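PDB 5BPK: gamma-glutamyltranspeptidase (Ggt), which probably cleaves the gamma-glutamyl bond of glutathione and related compounds as an Ntn-hydrolase, passing the gamma-glutamyl group to water or an acceptor. Local coordinates for residues Asn81-Gly85 with Pro137-Ala141; Val295-Ala299 with Lys350-Ile356; Ala166-Ile172 with Glu207-Gln213; Trp263-Val267 with Ser278-Pro282. One frame throughout, in Å; residues are numbered along the deposited sequence.

Interaction 1: residues Asn81-Gly85 with Pro137-Ala141; sequences NIGGG and PGTVA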
loop_
_atom_site.group_PDB
_atom_site.type_symbol
_atom_site.label_atom_id
_atom_site.label_comp_id
_atom_site.label_asym_id
_atom_site.label_seq_id
_atom_site.Cartn_x
_atom_site.Cartn_y
_atom_site.Cartn_z
ATOM N N ASN A 81 -1.160 7.014 9.279
ATOM C CA ASN A 81 -1.026 6.412 10.600
ATOM C C ASN A 81 0.340 6.547 11.233
ATOM O O ASN A 81 1.354 6.732 10.536
ATOM C CB ASN A 81 -1.311 4.908 10.498
ATOM C CG ASN A 81 -0.254 4.174 9.696
ATOM O OD1 ASN A 81 0.746 3.699 10.265
ATOM N ND2 ASN A 81 -0.442 4.103 8.360
ATOM N N ILE A 82 0.349 6.400 12.560
ATOM C CA ILE A 82 1.530 5.939 13.294
ATOM C C ILE A 82 1.327 4.550 13.928
ATOM O O ILE A 82 2.272 3.964 14.442
ATOM C CB ILE A 82 1.996 6.955 14.370
ATOM C CG1 ILE A 82 0.919 7.213 15.433
ATOM C CG2 ILE A 82 2.394 8.266 13.710
ATOM C CD1 ILE A 82 1.418 8.038 16.603
ATOM N N GLY A 83 0.097 4.023 13.898
ATOM C CA GLY A 83 -0.198 2.702 14.482
ATOM C C GLY A 83 -0.125 1.505 13.555
ATOM O O GLY A 83 -0.534 0.403 13.940
ATOM N N GLY A 84 0.399 1.709 12.346
ATOM C CA GLY A 84 0.493 0.654 11.332
ATOM C C GLY A 84 1.915 0.479 10.814
ATOM O O GLY A 84 2.871 0.505 11.575
ATOM N N GLY A 85 2.054 0.317 9.504
ATOM C CA GLY A 85 3.353 0.046 8.898
ATOM C C GLY A 85 3.256 0.102 7.390
ATOM O O GLY A 85 2.193 0.417 6.818
ATOM N N PRO A 137 3.491 -1.957 15.523
ATOM C CA PRO A 137 3.609 -0.882 14.521
ATOM C C PRO A 137 5.045 -0.578 14.084
ATOM O O PRO A 137 5.955 -0.500 14.930
ATOM C CB PRO A 137 3.042 0.332 15.243
ATOM C CG PRO A 137 2.069 -0.248 16.248
ATOM C CD PRO A 137 2.743 -1.514 16.713
ATOM N N GLY A 138 5.217 -0.374 12.781
ATOM C CA GLY A 138 6.504 -0.053 12.181
ATOM C C GLY A 138 6.668 1.349 11.636
ATOM O O GLY A 138 7.791 1.756 11.360
ATOM N N THR A 139 5.565 2.090 11.452
ATOM C CA THR A 139 5.635 3.396 10.777
ATOM C C THR A 139 6.627 4.378 11.383
ATOM O O THR A 139 7.403 4.975 10.656
ATOM C CB THR A 139 4.258 4.037 10.684
ATOM O OG1 THR A 139 3.453 3.210 9.836
ATOM C CG2 THR A 139 4.310 5.479 10.138
ATOM N N VAL A 140 6.599 4.555 12.702
ATOM C CA VAL A 140 7.474 5.552 13.311
ATOM C C VAL A 140 8.952 5.172 13.111
ATOM O O VAL A 140 9.803 6.028 12.781
ATOM C CB VAL A 140 7.151 5.760 14.797
ATOM C CG1 VAL A 140 8.185 6.660 15.444
ATOM C CG2 VAL A 140 5.729 6.361 14.946
ATOM N N ALA A 141 9.242 3.885 13.270
ATOM C CA ALA A 141 10.585 3.363 13.029
ATOM C C ALA A 141 11.008 3.549 11.566
ATOM O O ALA A 141 12.174 3.854 11.283
ATOM C CB ALA A 141 10.661 1.903 13.440
HETATM O O HOH W 1 4.846 3.120 14.484
#
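Two backbone hydrogen bonds, a side-chain bond and a water bridge make up the polar part of this buried contact, in which the loop before strand 85-91 meets the first turn of helix 139-150. Gly-84 O accepts from two successive amides, Gly-138 N at 2.8 Å and Thr-139 N at 3.1 Å, so a single carbonyl serves NH groups at the start of the helix. Thr-139 OG1 donates to Asn-81 OD1 at 2.8 Å, and the same OD1 accepts from Gly-84 N at 2.9 Å, an Asx motif. Asparagine suits the place because its short amide offers an acceptor here while ND2 binds Ala-79 O. A CB on Gly-84 would clash with that OD1. One water bridges the segments, donating to Ile-82 O (2.7 Å) and accepting from Val-140 N (2.9 Å). Apolar packing is slight: Ile-82 CB lies 3.8 Å from Val-140 CG2, both side chains also touching Phe-231. Gly-85 continues into an antiparallel ladder with a strand of the neighbouring chain. With Gly-85 and the bound dihydro-oxazolyl amino acid inhibitor about 9 Å apart at their nearest atoms, these directional bonds imply a defined loop conformation near the active-site pocket.

Interaction 2: residues Val295-Ala299 with Lys350-Ile356; sequences VMENA and KKIFDTI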
loop_
_atom_site.group_PDB
_atom_site.type_symbol
_atom_site.label_atom_id
_atom_site.label_comp_id
_atom_site.label_asym_id
_atom_site.label_seq_id
_atom_site.Cartn_x
_atom_site.Cartn_y
_atom_site.Cartn_z
ATOM N N VAL A 295 5.038 -11.573 -18.504
ATOM C CA VAL A 295 4.144 -12.333 -19.386
ATOM C C VAL A 295 3.693 -11.428 -20.539
ATOM O O VAL A 295 3.781 -11.802 -21.714
ATOM C CB VAL A 295 2.901 -12.910 -18.640
ATOM C CG1 VAL A 295 1.962 -13.636 -19.613
ATOM C CG2 VAL A 295 3.321 -13.857 -17.531
ATOM N N MET A 296 3.227 -10.233 -20.187
ATOM C CA MET A 296 2.710 -9.252 -21.144
ATOM C C MET A 296 3.758 -8.833 -22.189
ATOM O O MET A 296 3.415 -8.528 -23.343
ATOM C CB MET A 296 2.229 -8.012 -20.389
ATOM C CG MET A 296 0.969 -8.263 -19.562
ATOM S SD MET A 296 0.580 -6.963 -18.371
ATOM C CE MET A 296 0.604 -5.490 -19.412
ATOM N N GLU A 297 5.025 -8.817 -21.779
ATOM C CA GLU A 297 6.132 -8.385 -22.651
ATOM C C GLU A 297 6.230 -9.229 -23.927
ATOM O O GLU A 297 6.777 -8.768 -24.948
ATOM C CB GLU A 297 7.466 -8.428 -21.893
ATOM C CG GLU A 297 8.555 -7.582 -22.518
ATOM C CD GLU A 297 9.881 -7.631 -21.744
ATOM O OE1 GLU A 297 10.252 -8.695 -21.190
ATOM O OE2 GLU A 297 10.575 -6.601 -21.721
ATOM N N ASN A 298 5.720 -10.456 -23.869
ATOM C CA ASN A 298 5.725 -11.343 -25.032
ATOM C C ASN A 298 4.775 -10.941 -26.155
ATOM O O ASN A 298 4.850 -11.496 -27.260
ATOM C CB ASN A 298 5.446 -12.779 -24.598
ATOM C CG ASN A 298 6.598 -13.377 -23.819
ATOM O OD1 ASN A 298 7.604 -13.800 -24.403
ATOM N ND2 ASN A 298 6.470 -13.398 -22.485
ATOM N N ALA A 299 3.896 -9.986 -25.882
ATOM C CA ALA A 299 2.970 -9.481 -26.879
ATOM C C ALA A 299 3.290 -8.019 -27.203
ATOM O O ALA A 299 3.741 -7.272 -26.336
ATOM C CB ALA A 299 1.536 -9.613 -26.363
ATOM N N LYS A 350 7.448 -16.702 -20.135
ATOM C CA LYS A 350 7.251 -17.169 -21.510
ATOM C C LYS A 350 6.395 -18.447 -21.525
ATOM O O LYS A 350 5.487 -18.579 -22.358
ATOM C CB LYS A 350 8.606 -17.358 -22.220
ATOM C CG LYS A 350 8.557 -18.010 -23.621
ATOM C CD LYS A 350 7.619 -17.305 -24.603
ATOM C CE LYS A 350 7.811 -17.862 -26.025
ATOM N NZ LYS A 350 6.681 -17.551 -26.936
ATOM N N LYS A 351 6.676 -19.376 -20.608
ATOM C CA LYS A 351 5.871 -20.595 -20.462
ATOM C C LYS A 351 4.405 -20.281 -20.155
ATOM O O LYS A 351 3.495 -20.892 -20.712
ATOM C CB LYS A 351 6.451 -21.506 -19.373
ATOM C CG LYS A 351 7.695 -22.244 -19.823
ATOM C CD LYS A 351 8.284 -23.147 -18.747
ATOM C CE LYS A 351 9.680 -23.622 -19.157
ATOM N NZ LYS A 351 10.265 -24.624 -18.226
ATOM N N ILE A 352 4.180 -19.314 -19.278
ATOM C CA ILE A 352 2.831 -18.853 -18.994
ATOM C C ILE A 352 2.186 -18.270 -20.258
ATOM O O ILE A 352 1.083 -18.673 -20.656
ATOM C CB ILE A 352 2.801 -17.779 -17.871
ATOM C CG1 ILE A 352 3.307 -18.355 -16.541
ATOM C CG2 ILE A 352 1.371 -17.239 -17.707
ATOM C CD1 ILE A 352 3.502 -17.301 -15.427
ATOM N N PHE A 353 2.898 -17.353 -20.906
ATOM C CA PHE A 353 2.395 -16.724 -22.128
ATOM C C PHE A 353 1.962 -17.765 -23.177
ATOM O O PHE A 353 0.900 -17.640 -23.783
ATOM C CB PHE A 353 3.435 -15.773 -22.716
ATOM C CG PHE A 353 2.969 -15.082 -23.954
ATOM C CD1 PHE A 353 2.098 -14.004 -23.874
ATOM C CD2 PHE A 353 3.375 -15.528 -25.207
ATOM C CE1 PHE A 353 1.647 -13.378 -25.008
ATOM C CE2 PHE A 353 2.938 -14.897 -26.354
ATOM C CZ PHE A 353 2.073 -13.820 -26.259
ATOM N N ASP A 354 2.769 -18.805 -23.351
ATOM C CA ASP A 354 2.520 -19.801 -24.401
ATOM C C ASP A 354 1.256 -20.637 -24.143
ATOM O O ASP A 354 0.736 -21.270 -25.077
ATOM C CB ASP A 354 3.746 -20.710 -24.590
ATOM C CG ASP A 354 4.927 -19.997 -25.272
ATOM O OD1 ASP A 354 4.736 -18.926 -25.890
ATOM O OD2 ASP A 354 6.062 -20.527 -25.205
ATOM N N THR A 355 0.759 -20.642 -22.900
ATOM C CA THR A 355 -0.507 -21.324 -22.571
ATOM C C THR A 355 -1.758 -20.485 -22.885
ATOM O O THR A 355 -2.887 -20.994 -22.846
ATOM C CB THR A 355 -0.572 -21.770 -21.077
ATOM O OG1 THR A 355 -0.691 -20.622 -20.218
ATOM C CG2 THR A 355 0.662 -22.585 -20.694
ATOM N N ILE A 356 -1.568 -19.202 -23.177
ATOM C CA ILE A 356 -2.691 -18.311 -23.410
ATOM C C ILE A 356 -3.207 -18.525 -24.833
ATOM O O ILE A 356 -2.465 -18.361 -25.801
ATOM C CB ILE A 356 -2.322 -16.836 -23.168
ATOM C CG1 ILE A 356 -1.750 -16.667 -21.758
ATOM C CG2 ILE A 356 -3.538 -15.943 -23.372
ATOM C CD1 ILE A 356 -1.193 -15.308 -21.475
#
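Phe-353 lays one face of its ring over Asn-298 CB, which stands 3.4 Å from the ring centroid and only 11° off the normal, a CH-pi contact. Two helices, each running out into the loop or turn that follows it, pack here through apolar side chains: residues of helix 285-296 and the type I beta turn Met-296 to Ala-299 meet residues 350-356, on helix 346-354 and just beyond, far from the centre of the chain. Phenylalanine suits the site because its flat ring can cover the turn while its CB still reaches Val-295 CG1 at 4.0 Å; the small Ala-299 CB comes within 4.0 Å of Phe-353 CE1. Val-295 supplies a compact branched surface, with CG2 3.9 Å from Ile-352 CG2 and CG1 4.0 Å from Ile-356 CD1. Helix 309-329 packs against the same cluster, Ala-318 touching Val-295 and His-313 touching Ile-356. No hydrogen bond joins the two segments; Glu-297 forms a salt bridge with Lys-346. Toward solvent, Lys-350 CD passes 3.5 Å from Asn-298 OD1, while Lys-350 NZ makes a salt bridge to Asp-354 OD1 at 2.6 Å. Asparagine suits the turn, for Asn-298 ND2 donates a hydrogen bond to Val-295 O at 3.2 Å.

Interaction 3: residues Ala166-Ile172 with Glu207-Gln213; sequences AENGYAI and EGDLFVQ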
loop_
_atom_site.group_PDB
_atom_site.type_symbol
_atom_site.label_atom_id
_atom_site.label_comp_id
_atom_site.label_asym_id
_atom_site.label_seq_id
_atom_site.Cartn_x
_atom_site.Cartn_y
_atom_site.Cartn_z
ATOM N N ALA A 166 -2.651 18.433 14.491
ATOM C CA ALA A 166 -3.243 17.668 15.589
ATOM C C ALA A 166 -3.736 18.582 16.707
ATOM O O ALA A 166 -4.840 18.409 17.224
ATOM C CB ALA A 166 -2.253 16.628 16.132
ATOM N N GLU A 167 -2.926 19.570 17.057
ATOM C CA GLU A 167 -3.259 20.480 18.149
ATOM C C GLU A 167 -4.388 21.455 17.811
ATOM O O GLU A 167 -5.264 21.708 18.641
ATOM C CB GLU A 167 -2.027 21.285 18.566
ATOM C CG GLU A 167 -0.932 20.487 19.241
ATOM C CD GLU A 167 0.275 21.335 19.612
ATOM O OE1 GLU A 167 0.418 22.448 19.073
ATOM O OE2 GLU A 167 1.084 20.877 20.444
ATOM N N ASN A 168 -4.355 22.019 16.609
ATOM C CA ASN A 168 -5.278 23.093 16.238
ATOM C C ASN A 168 -6.483 22.579 15.468
ATOM O O ASN A 168 -7.525 23.239 15.405
ATOM C CB ASN A 168 -4.549 24.155 15.396
ATOM C CG ASN A 168 -3.331 24.749 16.104
ATOM O OD1 ASN A 168 -3.261 24.789 17.330
ATOM N ND2 ASN A 168 -2.370 25.222 15.319
ATOM N N GLY A 169 -6.326 21.404 14.864
ATOM C CA GLY A 169 -7.394 20.769 14.129
ATOM C C GLY A 169 -7.505 21.130 12.664
ATOM O O GLY A 169 -6.796 22.009 12.144
ATOM N N TYR A 170 -8.398 20.406 12.001
ATOM C CA TYR A 170 -8.746 20.639 10.606
ATOM C C TYR A 170 -10.205 20.246 10.400
ATOM O O TYR A 170 -10.773 19.481 11.188
ATOM C CB TYR A 170 -7.832 19.841 9.658
ATOM C CG TYR A 170 -7.911 18.345 9.842
ATOM C CD1 TYR A 170 -7.106 17.688 10.767
ATOM C CD2 TYR A 170 -8.800 17.586 9.086
ATOM C CE1 TYR A 170 -7.193 16.300 10.942
ATOM C CE2 TYR A 170 -8.897 16.202 9.251
ATOM C CZ TYR A 170 -8.083 15.568 10.176
ATOM O OH TYR A 170 -8.166 14.201 10.354
ATOM N N ALA A 171 -10.810 20.795 9.353
ATOM C CA ALA A 171 -12.219 20.566 9.075
ATOM C C ALA A 171 -12.434 19.198 8.433
ATOM O O ALA A 171 -11.735 18.832 7.494
ATOM C CB ALA A 171 -12.766 21.662 8.169
ATOM N N ILE A 172 -13.414 18.458 8.944
ATOM C CA ILE A 172 -13.764 17.153 8.402
ATOM C C ILE A 172 -14.356 17.345 6.997
ATOM O O ILE A 172 -15.242 18.175 6.800
ATOM C CB ILE A 172 -14.782 16.407 9.320
ATOM C CG1 ILE A 172 -14.157 16.037 10.672
ATOM C CG2 ILE A 172 -15.318 15.153 8.632
ATOM C CD1 ILE A 172 -13.013 15.042 10.584
ATOM N N GLU A 207 -19.495 16.737 8.459
ATOM C CA GLU A 207 -18.754 17.537 7.482
ATOM C C GLU A 207 -18.635 18.987 7.952
ATOM O O GLU A 207 -19.637 19.621 8.300
ATOM C CB GLU A 207 -19.441 17.484 6.115
ATOM C CG GLU A 207 -18.689 18.251 5.018
ATOM C CD GLU A 207 -19.396 18.231 3.663
ATOM O OE1 GLU A 207 -20.348 17.440 3.465
ATOM O OE2 GLU A 207 -18.985 19.015 2.791
ATOM N N GLY A 208 -17.405 19.494 7.968
ATOM C CA GLY A 208 -17.121 20.864 8.377
ATOM C C GLY A 208 -16.757 21.054 9.840
ATOM O O GLY A 208 -16.280 22.124 10.213
ATOM N N ASP A 209 -16.970 20.033 10.674
ATOM C CA ASP A 209 -16.582 20.095 12.088
ATOM C C ASP A 209 -15.070 20.139 12.212
ATOM O O ASP A 209 -14.375 19.482 11.447
ATOM C CB ASP A 209 -17.066 18.870 12.881
ATOM C CG ASP A 209 -18.551 18.895 13.189
ATOM O OD1 ASP A 209 -19.205 19.955 13.064
ATOM O OD2 ASP A 209 -19.069 17.832 13.587
ATOM N N LEU A 210 -14.583 20.892 13.197
ATOM C CA LEU A 210 -13.163 20.928 13.537
ATOM C C LEU A 210 -12.799 19.662 14.308
ATOM O O LEU A 210 -13.378 19.371 15.362
ATOM C CB LEU A 210 -12.839 22.171 14.377
ATOM C CG LEU A 210 -11.352 22.462 14.564
ATOM C CD1 LEU A 210 -10.716 22.880 13.247
ATOM C CD2 LEU A 210 -11.135 23.517 15.629
ATOM N N PHE A 211 -11.849 18.908 13.763
ATOM C CA PHE A 211 -11.380 17.654 14.348
ATOM C C PHE A 211 -10.003 17.905 14.972
ATOM O O PHE A 211 -9.019 18.109 14.255
ATOM C CB PHE A 211 -11.289 16.584 13.264
ATOM C CG PHE A 211 -10.992 15.216 13.787
ATOM C CD1 PHE A 211 -11.852 14.610 14.685
ATOM C CD2 PHE A 211 -9.854 14.537 13.403
ATOM C CE1 PHE A 211 -11.586 13.356 15.188
ATOM C CE2 PHE A 211 -9.590 13.269 13.896
ATOM C CZ PHE A 211 -10.460 12.680 14.787
ATOM N N VAL A 212 -9.963 17.904 16.304
ATOM C CA VAL A 212 -8.760 18.184 17.082
ATOM C C VAL A 212 -8.309 16.890 17.744
ATOM O O VAL A 212 -9.142 16.111 18.224
ATOM C CB VAL A 212 -9.048 19.257 18.163
ATOM C CG1 VAL A 212 -7.820 19.504 19.013
ATOM C CG2 VAL A 212 -9.526 20.540 17.493
ATOM N N GLN A 213 -6.996 16.660 17.757
ATOM C CA GLN A 213 -6.425 15.404 18.261
ATOM C C GLN A 213 -5.323 15.665 19.277
ATOM O O GLN A 213 -4.134 15.518 18.993
ATOM C CB GLN A 213 -5.912 14.562 17.094
ATOM C CG GLN A 213 -7.030 14.107 16.180
ATOM C CD GLN A 213 -6.534 13.301 14.998
ATOM O OE1 GLN A 213 -6.514 12.065 15.036
ATOM N NE2 GLN A 213 -6.126 13.996 13.942
#
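Ala-166, in the last turn of helix 155-168, gives its carbonyl O to Gln-213 N at 2.8 Å, tying the end of that helix to the N-cap position of helix 214-226. The small Ala-166 side chain touches Val-74 and Ala-217. Next, Glu-167 O rests 3.4 Å from Val-212 CG1 and Asn-168 O 3.6 Å from Leu-210 CD2. Gly-169 ends the helix with positive phi; a CB would be jammed against the preceding carbonyl O and would also strike Leu-210 and Val-212, so the place calls for glycine. Tyr-170 then opens a two-stranded antiparallel ladder, forming a hydrogen-bonded pair with Phe-211 (Tyr-170 N to Phe-211 O 3.3 Å, Phe-211 N to Tyr-170 O 2.8 Å). On the buried side, the edge of the Phe-211 ring meets the face of Tyr-170 in an offset edge-to-face pair, while the tyrosine OH bonds to Val-74 O. Ala-171 and Leu-210 form the non-hydrogen-bonded pair, both side chains on the exposed face. Ile-172 extends the pairing, its N to Asp-209 O 2.9 Å and its O to Gly-208 N 2.8 Å, and places CD1 3.5 Å from Phe-211 CB. The backbone bonds fix the ladder's register, and its buried aromatic face packs partly against helix 61-75 through Tyr-170.

Interaction 4: residues Trp263-Val267 with Ser278-Pro282; sequences WRKPV and SMSPP. With EDO (1,2-ethanediol), chain M.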
loop_
_atom_site.group_PDB
_atom_site.type_symbol
_atom_site.label_atom_id
_atom_site.label_comp_id
_atom_site.label_asym_id
_atom_site.label_seq_id
_atom_site.Cartn_x
_atom_site.Cartn_y
_atom_site.Cartn_z
ATOM N N TRP A 263 16.321 -2.827 5.922
ATOM C CA TRP A 263 16.693 -2.387 4.586
ATOM C C TRP A 263 16.926 -3.613 3.727
ATOM O O TRP A 263 17.816 -4.422 4.009
ATOM C CB TRP A 263 17.951 -1.533 4.618
ATOM C CG TRP A 263 17.769 -0.250 5.332
ATOM C CD1 TRP A 263 18.139 0.038 6.611
ATOM C CD2 TRP A 263 17.166 0.935 4.809
ATOM N NE1 TRP A 263 17.799 1.331 6.922
ATOM C CE2 TRP A 263 17.208 1.913 5.831
ATOM C CE3 TRP A 263 16.609 1.276 3.574
ATOM C CZ2 TRP A 263 16.709 3.209 5.649
ATOM C CZ3 TRP A 263 16.124 2.555 3.395
ATOM C CH2 TRP A 263 16.169 3.505 4.430
ATOM N N ARG A 264 16.113 -3.756 2.691
ATOM C CA ARG A 264 16.137 -4.930 1.844
ATOM C C ARG A 264 16.466 -4.534 0.420
ATOM O O ARG A 264 16.247 -3.392 0.005
ATOM C CB ARG A 264 14.786 -5.636 1.880
ATOM C CG ARG A 264 14.305 -6.009 3.284
ATOM C CD ARG A 264 13.155 -6.963 3.191
ATOM N NE ARG A 264 12.523 -7.360 4.447
ATOM C CZ ARG A 264 12.767 -8.498 5.099
ATOM N NH1 ARG A 264 13.691 -9.344 4.666
ATOM N NH2 ARG A 264 12.076 -8.793 6.199
ATOM N N LYS A 265 16.948 -5.502 -0.346
ATOM C CA LYS A 265 17.064 -5.331 -1.775
ATOM C C LYS A 265 15.661 -5.307 -2.373
ATOM O O LYS A 265 14.813 -6.129 -2.005
ATOM C CB LYS A 265 17.862 -6.462 -2.387
ATOM C CG LYS A 265 19.334 -6.449 -2.008
ATOM C CD LYS A 265 20.077 -7.508 -2.792
ATOM C CE LYS A 265 21.528 -7.625 -2.373
ATOM N NZ LYS A 265 22.221 -8.693 -3.153
ATOM N N PRO A 266 15.389 -4.334 -3.251
ATOM C CA PRO A 266 14.128 -4.384 -3.968
ATOM C C PRO A 266 14.112 -5.546 -4.940
ATOM O O PRO A 266 15.168 -6.088 -5.285
ATOM C CB PRO A 266 14.095 -3.059 -4.741
ATOM C CG PRO A 266 15.487 -2.634 -4.857
ATOM C CD PRO A 266 16.277 -3.268 -3.751
ATOM N N VAL A 267 12.922 -5.929 -5.370
ATOM C CA VAL A 267 12.805 -6.825 -6.504
ATOM C C VAL A 267 12.886 -5.967 -7.772
ATOM O O VAL A 267 12.276 -4.888 -7.861
ATOM C CB VAL A 267 11.536 -7.702 -6.438
ATOM C CG1 VAL A 267 10.266 -6.873 -6.416
ATOM C CG2 VAL A 267 11.521 -8.695 -7.595
ATOM N N SER A 278 10.652 -2.497 -7.356
ATOM C CA SER A 278 9.462 -2.625 -6.515
ATOM C C SER A 278 9.726 -3.410 -5.236
ATOM O O SER A 278 10.872 -3.823 -4.967
ATOM C CB SER A 278 8.303 -3.217 -7.333
ATOM O OG SER A 278 7.059 -3.062 -6.661
ATOM N N MET A 279 8.679 -3.590 -4.428
ATOM C CA MET A 279 8.869 -4.136 -3.089
ATOM C C MET A 279 8.950 -5.648 -3.055
ATOM O O MET A 279 8.094 -6.354 -3.599
ATOM C CB MET A 279 7.784 -3.682 -2.129
ATOM C CG MET A 279 8.076 -4.064 -0.695
ATOM S SD MET A 279 9.558 -3.247 -0.055
ATOM C CE MET A 279 10.126 -4.490 1.121
ATOM N N SER A 280 9.991 -6.106 -2.373
ATOM C CA SER A 280 10.318 -7.510 -2.187
ATOM C C SER A 280 9.593 -8.066 -0.954
ATOM O O SER A 280 8.914 -7.321 -0.246
ATOM C CB SER A 280 11.824 -7.598 -1.991
ATOM O OG SER A 280 12.274 -6.606 -1.074
ATOM N N PRO A 281 9.753 -9.378 -0.675
ATOM C CA PRO A 281 9.154 -9.907 0.542
ATOM C C PRO A 281 9.572 -9.094 1.766
ATOM O O PRO A 281 10.737 -8.725 1.888
ATOM C CB PRO A 281 9.689 -11.339 0.589
ATOM C CG PRO A 281 9.718 -11.716 -0.864
ATOM C CD PRO A 281 10.246 -10.464 -1.540
ATOM N N PRO A 282 8.638 -8.829 2.690
ATOM C CA PRO A 282 7.349 -9.470 2.920
ATOM C C PRO A 282 6.150 -8.943 2.130
ATOM O O PRO A 282 5.023 -9.313 2.442
ATOM C CB PRO A 282 7.139 -9.259 4.418
ATOM C CG PRO A 282 7.750 -7.946 4.657
ATOM C CD PRO A 282 8.968 -7.907 3.785
HETATM C C1 EDO M . 18.067 2.776 10.429
HETATM O O1 EDO M . 18.063 1.413 10.003
HETATM C C2 EDO M . 18.443 3.677 9.257
HETATM O O2 EDO M . 18.782 4.993 9.717
#
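This is a buried pairing between consecutive antiparallel strands 262-271 and 274-278, a beta hairpin in the sheet of the Ntn-hydrolase fold, together with the loop that leads on to helix 285-296. Val-267 and Ser-278 form a hydrogen-bonded antiparallel pair, with Val-267 N to Ser-278 O 3.0 Å and Ser-278 N to Val-267 O 2.9 Å. Beyond it the two segments diverge, and Ser-280 replaces backbone pairing: its short side chain points at the strand and OG donates to Lys-265 O at 2.7 Å. Pro-266, which has no NH to offer, packs its CB 3.3 Å from Ser-278 O. The loop then turns through a cis peptide before Pro-282. Arg-264, long enough to span the gap, carries its guanidinium to salt bridges with Asp-101 and Asp-334, while Ser-278 pairs onward with a strand of the neighbouring chain. At the far end, Trp-263 NE1 donates to O1 of a 1,2-ethanediol molecule, probably from the crystallisation liquor, at 3.1 Å. Alongside the loop, Arg-264 CD lies 3.3 Å from Pro-281 O.

Interactions 1 and 4 are the buried pair, their centres about 18 Å apart; Gly-85 in the one and the Pro-282 side chain in the other each come within about 9 Å, between nearest atoms, of the bound inhibitor. They adjoin the two strands of the four-stranded sheet outermost within this chain, 85-91 and 274-278, and at both the sheet runs on into the neighbouring chain. Interactions 2 and 3 are only partly buried, on opposite sides of the chain's centre, about 51 Å between centres. Interaction 3 lies nearer interaction 1, nearest atoms about 9 Å apart, and their helices, 139-150 and 155-168, follow each other in the chain. Backbone hydrogen bonds feature in 1, 3 and 4, whereas interaction 2 relies on side-chain packing.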